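Local coordinates for DegV family protein (Thermus thermophilus, PDB 2DT8) that binds a fatty acid, with palmitic acid held in its lipid pocket, and also carries a zinc ion, at residues K206-W218 and A240-V252. Sequence-based numbering, arbitrary orientation.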
ATOM      1  N   LYS A 206       6.153 -23.472  -0.571  1.00 11.57           N
ATOM      2  CA  LYS A 206       5.770 -23.603   0.822  1.00 11.46           C
ATOM      3  C   LYS A 206       5.382 -22.238   1.431  1.00 12.78           C
ATOM      4  O   LYS A 206       4.517 -22.099   2.286  1.00 11.08           O
ATOM      5  CB  LYS A 206       6.807 -24.355   1.736  1.00 14.19           C
ATOM      6  CG  LYS A 206       6.840 -25.864   1.529  1.00 23.86           C
ATOM      7  CD  LYS A 206       7.855 -26.553   2.418  1.00 30.03           C
ATOM      8  CE  LYS A 206       7.827 -28.045   2.154  1.00 31.46           C
ATOM      9  NZ  LYS A 206       6.414 -28.514   2.099  1.00 32.72           N
ATOM     10  N   ALA A 207       6.112 -21.240   0.903  1.00 11.42           N
ATOM     11  CA  ALA A 207       5.795 -19.885   1.313  1.00  9.78           C
ATOM     12  C   ALA A 207       4.354 -19.481   0.960  1.00 10.90           C
ATOM     13  O   ALA A 207       3.614 -18.893   1.763  1.00 10.33           O
ATOM     14  CB  ALA A 207       6.757 -18.850   0.665  1.00  9.44           C
ATOM     15  N   ARG A 208       3.947 -19.839  -0.252  1.00 10.07           N
ATOM     16  CA  ARG A 208       2.585 -19.557  -0.668  1.00 11.77           C
ATOM     17  C   ARG A 208       1.584 -20.336   0.183  1.00 13.58           C
ATOM     18  O   ARG A 208       0.506 -19.823   0.506  1.00 11.23           O
ATOM     19  CB  ARG A 208       2.405 -19.892  -2.148  1.00 14.36           C
ATOM     20  CG  ARG A 208       3.261 -19.030  -3.068  1.00 17.01           C
ATOM     21  CD  ARG A 208       2.735 -19.064  -4.495  1.00 22.68           C
ATOM     22  NE  ARG A 208       2.584 -20.432  -4.980  1.00 27.10           N
ATOM     23  CZ  ARG A 208       3.581 -21.174  -5.446  1.00 26.03           C
ATOM     24  NH1 ARG A 208       4.809 -20.680  -5.499  1.00 30.50           N
ATOM     25  NH2 ARG A 208       3.354 -22.415  -5.855  1.00 33.46           N
ATOM     26  N   GLU A 209       1.937 -21.564   0.560  1.00 12.88           N
ATOM     27  CA  GLU A 209       1.052 -22.384   1.380  1.00 11.58           C
ATOM     28  C   GLU A 209       0.840 -21.751   2.757  1.00 11.58           C
ATOM     29  O   GLU A 209      -0.252 -21.753   3.309  1.00 12.41           O
ATOM     30  CB  GLU A 209       1.577 -23.829   1.439  1.00 14.67           C
ATOM     31  CG  GLU A 209       1.678 -24.453   0.044  1.00 17.14           C
ATOM     32  CD  GLU A 209       2.172 -25.892   0.026  1.00 23.16           C
ATOM     33  OE1 GLU A 209       2.915 -26.294   0.942  1.00 26.59           O
ATOM     34  OE2 GLU A 209       1.827 -26.617  -0.931  1.00 25.41           O
ATOM     35  N   GLU A 210       1.935 -21.224   3.249  1.00  8.93           N
ATOM     36  CA  GLU A 210       1.888 -20.578   4.546  1.00  9.43           C
ATOM     37  C   GLU A 210       1.091 -19.272   4.513  1.00  9.45           C
ATOM     38  O   GLU A 210       0.252 -19.005   5.364  1.00  9.67           O
ATOM     39  CB  GLU A 210       3.329 -20.154   5.090  1.00 11.97           C
ATOM     40  CG  GLU A 210       3.399 -19.196   6.284  1.00 16.19           C
ATOM     41  CD  GLU A 210       2.597 -19.672   7.490  1.00 23.56           C
ATOM     42  OE1 GLU A 210       2.535 -20.899   7.726  1.00 24.58           O
ATOM     43  OE2 GLU A 210       2.040 -18.815   8.214  1.00 22.92           O
ATOM     44  N   ILE A 211       1.063 -18.677   3.362  1.00  6.92           N
ATOM     45  CA  ILE A 211       0.324 -17.435   3.243  1.00  6.67           C
ATOM     46  C   ILE A 211      -1.183 -17.779   3.120  1.00  9.79           C
ATOM     47  O   ILE A 211      -2.049 -17.162   3.745  1.00  9.81           O
ATOM     48  CB  ILE A 211       0.689 -16.568   1.934  1.00  4.69           C
ATOM     49  CG1 ILE A 211       2.046 -15.891   2.152  1.00  7.33           C
ATOM     50  CG2 ILE A 211      -0.391 -15.528   1.601  1.00  7.89           C
ATOM     51  CD1 ILE A 211       2.598 -15.227   0.899  1.00  8.32           C
ATOM     52  N   LEU A 212      -1.473 -18.923   2.420  1.00  8.61           N
ATOM     53  CA  LEU A 212      -2.876 -19.316   2.263  1.00  9.44           C
ATOM     54  C   LEU A 212      -3.431 -19.896   3.576  1.00 10.35           C
ATOM     55  O   LEU A 212      -4.611 -19.704   3.894  1.00 10.66           O
ATOM     56  CB  LEU A 212      -3.021 -20.335   1.126  1.00 10.54           C
ATOM     57  CG  LEU A 212      -4.459 -20.643   0.700  1.00 20.09           C
ATOM     58  CD1 LEU A 212      -5.036 -19.490  -0.110  1.00 15.29           C
ATOM     59  CD2 LEU A 212      -4.471 -21.920  -0.113  1.00 18.45           C
ATOM     60  N   LYS A 213      -2.546 -20.475   4.346  1.00  9.52           N
ATOM     61  CA  LYS A 213      -2.944 -20.978   5.654  1.00  8.22           C
ATOM     62  C   LYS A 213      -3.382 -19.792   6.520  1.00  9.58           C
ATOM     63  O   LYS A 213      -4.426 -19.841   7.174  1.00 10.91           O
ATOM     64  CB  LYS A 213      -1.772 -21.707   6.324  1.00 12.72           C
ATOM     65  CG  LYS A 213      -2.055 -22.135   7.762  1.00 16.54           C
ATOM     66  CD  LYS A 213      -0.840 -22.821   8.391  1.00 18.24           C
ATOM     67  CE  LYS A 213      -1.077 -23.133   9.865  1.00 24.72           C
ATOM     68  NZ  LYS A 213       0.101 -23.817  10.485  1.00 25.38           N
ATOM     69  N   ALA A 214      -2.577 -18.734   6.526  1.00  9.74           N
ATOM     70  CA  ALA A 214      -2.887 -17.538   7.307  1.00  8.17           C
ATOM     71  C   ALA A 214      -4.176 -16.898   6.802  1.00  9.08           C
ATOM     72  O   ALA A 214      -5.012 -16.446   7.591  1.00  8.72           O
ATOM     73  CB  ALA A 214      -1.739 -16.538   7.215  1.00  7.97           C
ATOM     74  N   PHE A 215      -4.332 -16.854   5.483  1.00  7.45           N
ATOM     75  CA  PHE A 215      -5.517 -16.266   4.876  1.00  7.12           C
ATOM     76  C   PHE A 215      -6.793 -17.007   5.246  1.00  9.83           C
ATOM     77  O   PHE A 215      -7.804 -16.383   5.578  1.00  8.58           O
ATOM     78  CB  PHE A 215      -5.379 -16.240   3.356  1.00  7.96           C
ATOM     79  CG  PHE A 215      -6.552 -15.622   2.652  1.00  6.86           C
ATOM     80  CD1 PHE A 215      -6.909 -14.297   2.896  1.00  8.28           C
ATOM     81  CD2 PHE A 215      -7.300 -16.360   1.740  1.00  9.22           C
ATOM     82  CE1 PHE A 215      -7.991 -13.715   2.237  1.00 10.35           C
ATOM     83  CE2 PHE A 215      -8.384 -15.784   1.075  1.00  9.99           C
ATOM     84  CZ  PHE A 215      -8.728 -14.464   1.323  1.00  9.87           C
ATOM     85  N   ARG A 216      -6.758 -18.332   5.175  1.00 10.70           N
ATOM     86  CA  ARG A 216      -7.935 -19.116   5.525  1.00 10.42           C
ATOM     87  C   ARG A 216      -8.323 -18.874   6.985  1.00  9.55           C
ATOM     88  O   ARG A 216      -9.506 -18.737   7.299  1.00 12.38           O
ATOM     89  CB  ARG A 216      -7.676 -20.606   5.289  1.00 13.84           C
ATOM     90  CG  ARG A 216      -7.726 -21.024   3.827  1.00 17.24           C
ATOM     91  CD  ARG A 216      -7.474 -22.524   3.700  1.00 26.67           C
ATOM     92  NE  ARG A 216      -7.501 -23.000   2.318  1.00 32.11           N
ATOM     93  CZ  ARG A 216      -8.610 -23.213   1.615  1.00 33.22           C
ATOM     94  NH1 ARG A 216      -9.799 -22.992   2.158  1.00 33.81           N
ATOM     95  NH2 ARG A 216      -8.527 -23.651   0.365  1.00 36.11           N
ATOM     96  N   ALA A 217      -7.329 -18.823   7.868  1.00 10.94           N
ATOM     97  CA  ALA A 217      -7.579 -18.578   9.287  1.00  9.37           C
ATOM     98  C   ALA A 217      -8.245 -17.213   9.467  1.00 10.76           C
ATOM     99  O   ALA A 217      -9.229 -17.085  10.202  1.00 13.22           O
ATOM    100  CB  ALA A 217      -6.279 -18.632  10.071  1.00 12.26           C
ATOM    101  N   TRP A 218      -7.712 -16.196   8.796  1.00  9.15           N
ATOM    102  CA  TRP A 218      -8.278 -14.847   8.876  1.00  9.00           C
ATOM    103  C   TRP A 218      -9.672 -14.768   8.241  1.00  9.36           C
ATOM    104  O   TRP A 218     -10.555 -14.057   8.739  1.00  8.82           O
ATOM    105  CB  TRP A 218      -7.359 -13.842   8.162  1.00  8.71           C
ATOM    106  CG  TRP A 218      -7.957 -12.476   8.025  1.00  8.51           C
ATOM    107  CD1 TRP A 218      -7.914 -11.462   8.941  1.00  8.25           C
ATOM    108  CD2 TRP A 218      -8.751 -11.998   6.934  1.00  6.47           C
ATOM    109  NE1 TRP A 218      -8.631 -10.387   8.487  1.00  7.57           N
ATOM    110  CE2 TRP A 218      -9.154 -10.682   7.254  1.00  7.17           C
ATOM    111  CE3 TRP A 218      -9.153 -12.546   5.708  1.00  6.70           C
ATOM    112  CZ2 TRP A 218      -9.958  -9.915   6.410  1.00  8.20           C
ATOM    113  CZ3 TRP A 218      -9.952 -11.784   4.863  1.00  6.83           C
ATOM    114  CH2 TRP A 218     -10.341 -10.476   5.217  1.00  7.20           C
ATOM    115  N   ALA A 240       0.491 -17.291  -9.215  1.00 15.52           N
ATOM    116  CA  ALA A 240       0.223 -18.592  -8.616  1.00 17.89           C
ATOM    117  C   ALA A 240      -0.527 -18.413  -7.298  1.00 16.49           C
ATOM    118  O   ALA A 240      -1.417 -19.196  -6.954  1.00 17.75           O
ATOM    119  CB  ALA A 240       1.525 -19.332  -8.376  1.00 18.63           C
ATOM    120  N   LEU A 241      -0.158 -17.373  -6.563  1.00 14.62           N
ATOM    121  CA  LEU A 241      -0.785 -17.080  -5.286  1.00 12.70           C
ATOM    122  C   LEU A 241      -2.251 -16.689  -5.499  1.00 12.70           C
ATOM    123  O   LEU A 241      -3.137 -17.158  -4.783  1.00 12.11           O
ATOM    124  CB  LEU A 241      -0.013 -15.953  -4.588  1.00 11.94           C
ATOM    125  CG  LEU A 241      -0.447 -15.560  -3.176  1.00 11.22           C
ATOM    126  CD1 LEU A 241      -0.308 -16.763  -2.248  1.00 10.93           C
ATOM    127  CD2 LEU A 241       0.422 -14.402  -2.674  1.00  8.14           C
ATOM    128  N   ARG A 242      -2.509 -15.839  -6.492  1.00 11.93           N
ATOM    129  CA  ARG A 242      -3.871 -15.403  -6.787  1.00 13.22           C
ATOM    130  C   ARG A 242      -4.727 -16.588  -7.236  1.00 14.01           C
ATOM    131  O   ARG A 242      -5.902 -16.679  -6.888  1.00 15.17           O
ATOM    132  CB  ARG A 242      -3.863 -14.325  -7.878  1.00 16.95           C
ATOM    133  CG  ARG A 242      -5.245 -13.812  -8.276  1.00 17.53           C
ATOM    134  CD  ARG A 242      -5.115 -12.681  -9.288  1.00 20.92           C
ATOM    135  NE  ARG A 242      -6.400 -12.123  -9.705  1.00 22.43           N
ATOM    136  CZ  ARG A 242      -7.080 -12.515 -10.779  1.00 26.36           C
ATOM    137  NH1 ARG A 242      -6.606 -13.476 -11.560  1.00 25.44           N
ATOM    138  NH2 ARG A 242      -8.237 -11.940 -11.076  1.00 28.90           N
ATOM    139  N   GLN A 243      -4.135 -17.488  -8.012  1.00 14.67           N
ATOM    140  CA  GLN A 243      -4.856 -18.660  -8.494  1.00 15.74           C
ATOM    141  C   GLN A 243      -5.247 -19.561  -7.324  1.00 16.24           C
ATOM    142  O   GLN A 243      -6.381 -20.056  -7.254  1.00 15.62           O
ATOM    143  CB  GLN A 243      -3.990 -19.426  -9.504  1.00 18.29           C
ATOM    144  CG  GLN A 243      -3.823 -18.679 -10.834  1.00 22.50           C
ATOM    145  CD  GLN A 243      -2.595 -19.108 -11.623  1.00 25.08           C
ATOM    146  OE1 GLN A 243      -2.327 -18.579 -12.704  1.00 29.06           O
ATOM    147  NE2 GLN A 243      -1.839 -20.063 -11.085  1.00 26.42           N
ATOM    148  N   GLU A 244      -4.317 -19.795  -6.410  1.00 14.72           N
ATOM    149  CA  GLU A 244      -4.517 -20.587  -5.204  1.00 18.01           C
ATOM    150  C   GLU A 244      -5.585 -19.926  -4.319  1.00 18.31           C
ATOM    151  O   GLU A 244      -6.563 -20.569  -3.929  1.00 19.86           O
ATOM    152  CB  GLU A 244      -3.183 -20.751  -4.459  1.00 18.23           C
ATOM    153  CG  GLU A 244      -2.149 -21.573  -5.268  1.00 23.57           C
ATOM    154  CD  GLU A 244      -0.799 -21.733  -4.578  1.00 31.42           C
ATOM    155  OE1 GLU A 244      -0.140 -20.708  -4.288  1.00 25.98           O
ATOM    156  OE2 GLU A 244      -0.395 -22.892  -4.331  1.00 37.23           O
ATOM    157  N   VAL A 245      -5.676 -18.648  -4.253  1.00 15.91           N
ATOM    158  CA  VAL A 245      -6.703 -17.966  -3.474  1.00 14.00           C
ATOM    159  C   VAL A 245      -8.081 -18.059  -4.124  1.00 18.20           C
ATOM    160  O   VAL A 245      -9.081 -18.290  -3.439  1.00 18.12           O
ATOM    161  CB  VAL A 245      -6.356 -16.467  -3.265  1.00 13.81           C
ATOM    162  CG1 VAL A 245      -7.570 -15.708  -2.736  1.00 15.95           C
ATOM    163  CG2 VAL A 245      -5.203 -16.343  -2.279  1.00 14.08           C
ATOM    164  N   LEU A 246      -8.141 -17.862  -5.439  1.00 16.39           N
ATOM    165  CA  LEU A 246      -9.413 -17.923  -6.145  1.00 17.44           C
ATOM    166  C   LEU A 246      -9.950 -19.348  -6.233  1.00 17.99           C
ATOM    167  O   LEU A 246     -11.131 -19.548  -6.510  1.00 20.60           O
ATOM    168  CB  LEU A 246      -9.272 -17.317  -7.548  1.00 17.30           C
ATOM    169  CG  LEU A 246      -9.190 -15.784  -7.602  1.00 18.56           C
ATOM    170  CD1 LEU A 246      -9.021 -15.310  -9.037  1.00 16.63           C
ATOM    171  CD2 LEU A 246     -10.454 -15.184  -6.997  1.00 18.54           C
ATOM    172  N   ALA A 247      -9.083 -20.327  -5.991  1.00 16.31           N
ATOM    173  CA  ALA A 247      -9.469 -21.737  -6.030  1.00 19.61           C
ATOM    174  C   ALA A 247      -9.605 -22.328  -4.623  1.00 21.97           C
ATOM    175  O   ALA A 247      -9.909 -23.512  -4.465  1.00 21.55           O
ATOM    176  CB  ALA A 247      -8.441 -22.532  -6.828  1.00 18.82           C
ATOM    177  N   SER A 248      -9.387 -21.499  -3.605  1.00 21.26           N
ATOM    178  CA  SER A 248      -9.466 -21.941  -2.216  1.00 20.88           C
ATOM    179  C   SER A 248     -10.885 -22.273  -1.761  1.00 20.54           C
ATOM    180  O   SER A 248     -11.077 -22.930  -0.736  1.00 24.00           O
ATOM    181  CB  SER A 248      -8.907 -20.857  -1.292  1.00 17.45           C
ATOM    182  OG  SER A 248      -9.753 -19.722  -1.312  1.00 19.65           O
ATOM    183  N   GLY A 249     -11.875 -21.811  -2.515  1.00 17.40           N
ATOM    184  CA  GLY A 249     -13.250 -22.051  -2.134  1.00 20.34           C
ATOM    185  C   GLY A 249     -13.753 -20.952  -1.209  1.00 22.04           C
ATOM    186  O   GLY A 249     -14.900 -20.989  -0.768  1.00 20.41           O
ATOM    187  N   LEU A 250     -12.891 -19.988  -0.888  1.00 19.95           N
ATOM    188  CA  LEU A 250     -13.299 -18.866  -0.041  1.00 20.11           C
ATOM    189  C   LEU A 250     -14.055 -17.912  -0.967  1.00 18.02           C
ATOM    190  O   LEU A 250     -13.818 -17.902  -2.176  1.00 18.38           O
ATOM    191  CB  LEU A 250     -12.081 -18.186   0.592  1.00 20.32           C
ATOM    192  CG  LEU A 250     -11.362 -19.083   1.608  1.00 20.82           C
ATOM    193  CD1 LEU A 250     -10.154 -18.368   2.176  1.00 24.19           C
ATOM    194  CD2 LEU A 250     -12.321 -19.471   2.725  1.00 22.88           C
ATOM    195  N   PRO A 251     -14.982 -17.106  -0.423  1.00 13.45           N
ATOM    196  CA  PRO A 251     -15.776 -16.165  -1.224  1.00 14.12           C
ATOM    197  C   PRO A 251     -15.094 -14.848  -1.598  1.00 14.94           C
ATOM    198  O   PRO A 251     -15.474 -13.777  -1.123  1.00 14.85           O
ATOM    199  CB  PRO A 251     -17.020 -15.954  -0.366  1.00 17.09           C
ATOM    200  CG  PRO A 251     -16.460 -16.008   1.023  1.00 15.52           C
ATOM    201  CD  PRO A 251     -15.458 -17.143   0.974  1.00 15.89           C
ATOM    202  N   VAL A 252     -14.094 -14.935  -2.469  1.00 11.20           N
ATOM    203  CA  VAL A 252     -13.346 -13.759  -2.924  1.00 13.44           C
ATOM    204  C   VAL A 252     -14.035 -13.205  -4.170  1.00 13.43           C
ATOM    205  O   VAL A 252     -13.950 -13.794  -5.259  1.00 14.84           O
ATOM    206  CB  VAL A 252     -11.887 -14.145  -3.244  1.00 13.63           C
ATOM    207  CG1 VAL A 252     -11.079 -12.924  -3.648  1.00 11.66           C
ATOM    208  CG2 VAL A 252     -11.271 -14.805  -2.023  1.00 12.48           C
TER
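Two helices packed side by side on one face of the four-stranded sheet meet here, Arg208, Leu212 and Phe215 packing against Leu241, Glu244, Val245 and Leu250. Their axes run 38° apart, 10.5 Å at closest approach. At the start, Arg208 NE gives a salt-bridging hydrogen bond of 2.8 Å to Glu244 OE1, lying in the guanidinium plane but above that of the carboxylate. A bend at chi3 (-53°) turns the guanidinium back over Ala240, whose CB covers one face, while NH1 forms a salt bridge with Glu204. A methionine in place of Arg208 would probably leave Glu244 without its cationic mate and Glu204 without its bridge. Deeper in, branched aliphatic side chains suit the seam: Ile211 CG2 meets Leu241 CD1 at 4.0 Å, and Leu212 CD1 lies 3.8 Å from Val245 CG2. Phe215, its CG anti to the backbone N (chi1 -179°), is long enough to put CE2 3.3 Å from Leu250 CD1 while its ring meets Phe154 and Phe275 of the sheet edge-to-face. At the far end the long Arg216 reaches Ser248 O, NH2 donating along a lone pair in the carbonyl plane at 2.9 Å. Ser248 OG accepts from Leu250 N, forming an ST turn, and Gly249 readily adopts the positive phi after the helix. The polar end contacts belong to this pair; neighbouring helices covering one face of a mixed sheet are typical of layered alpha/beta folds.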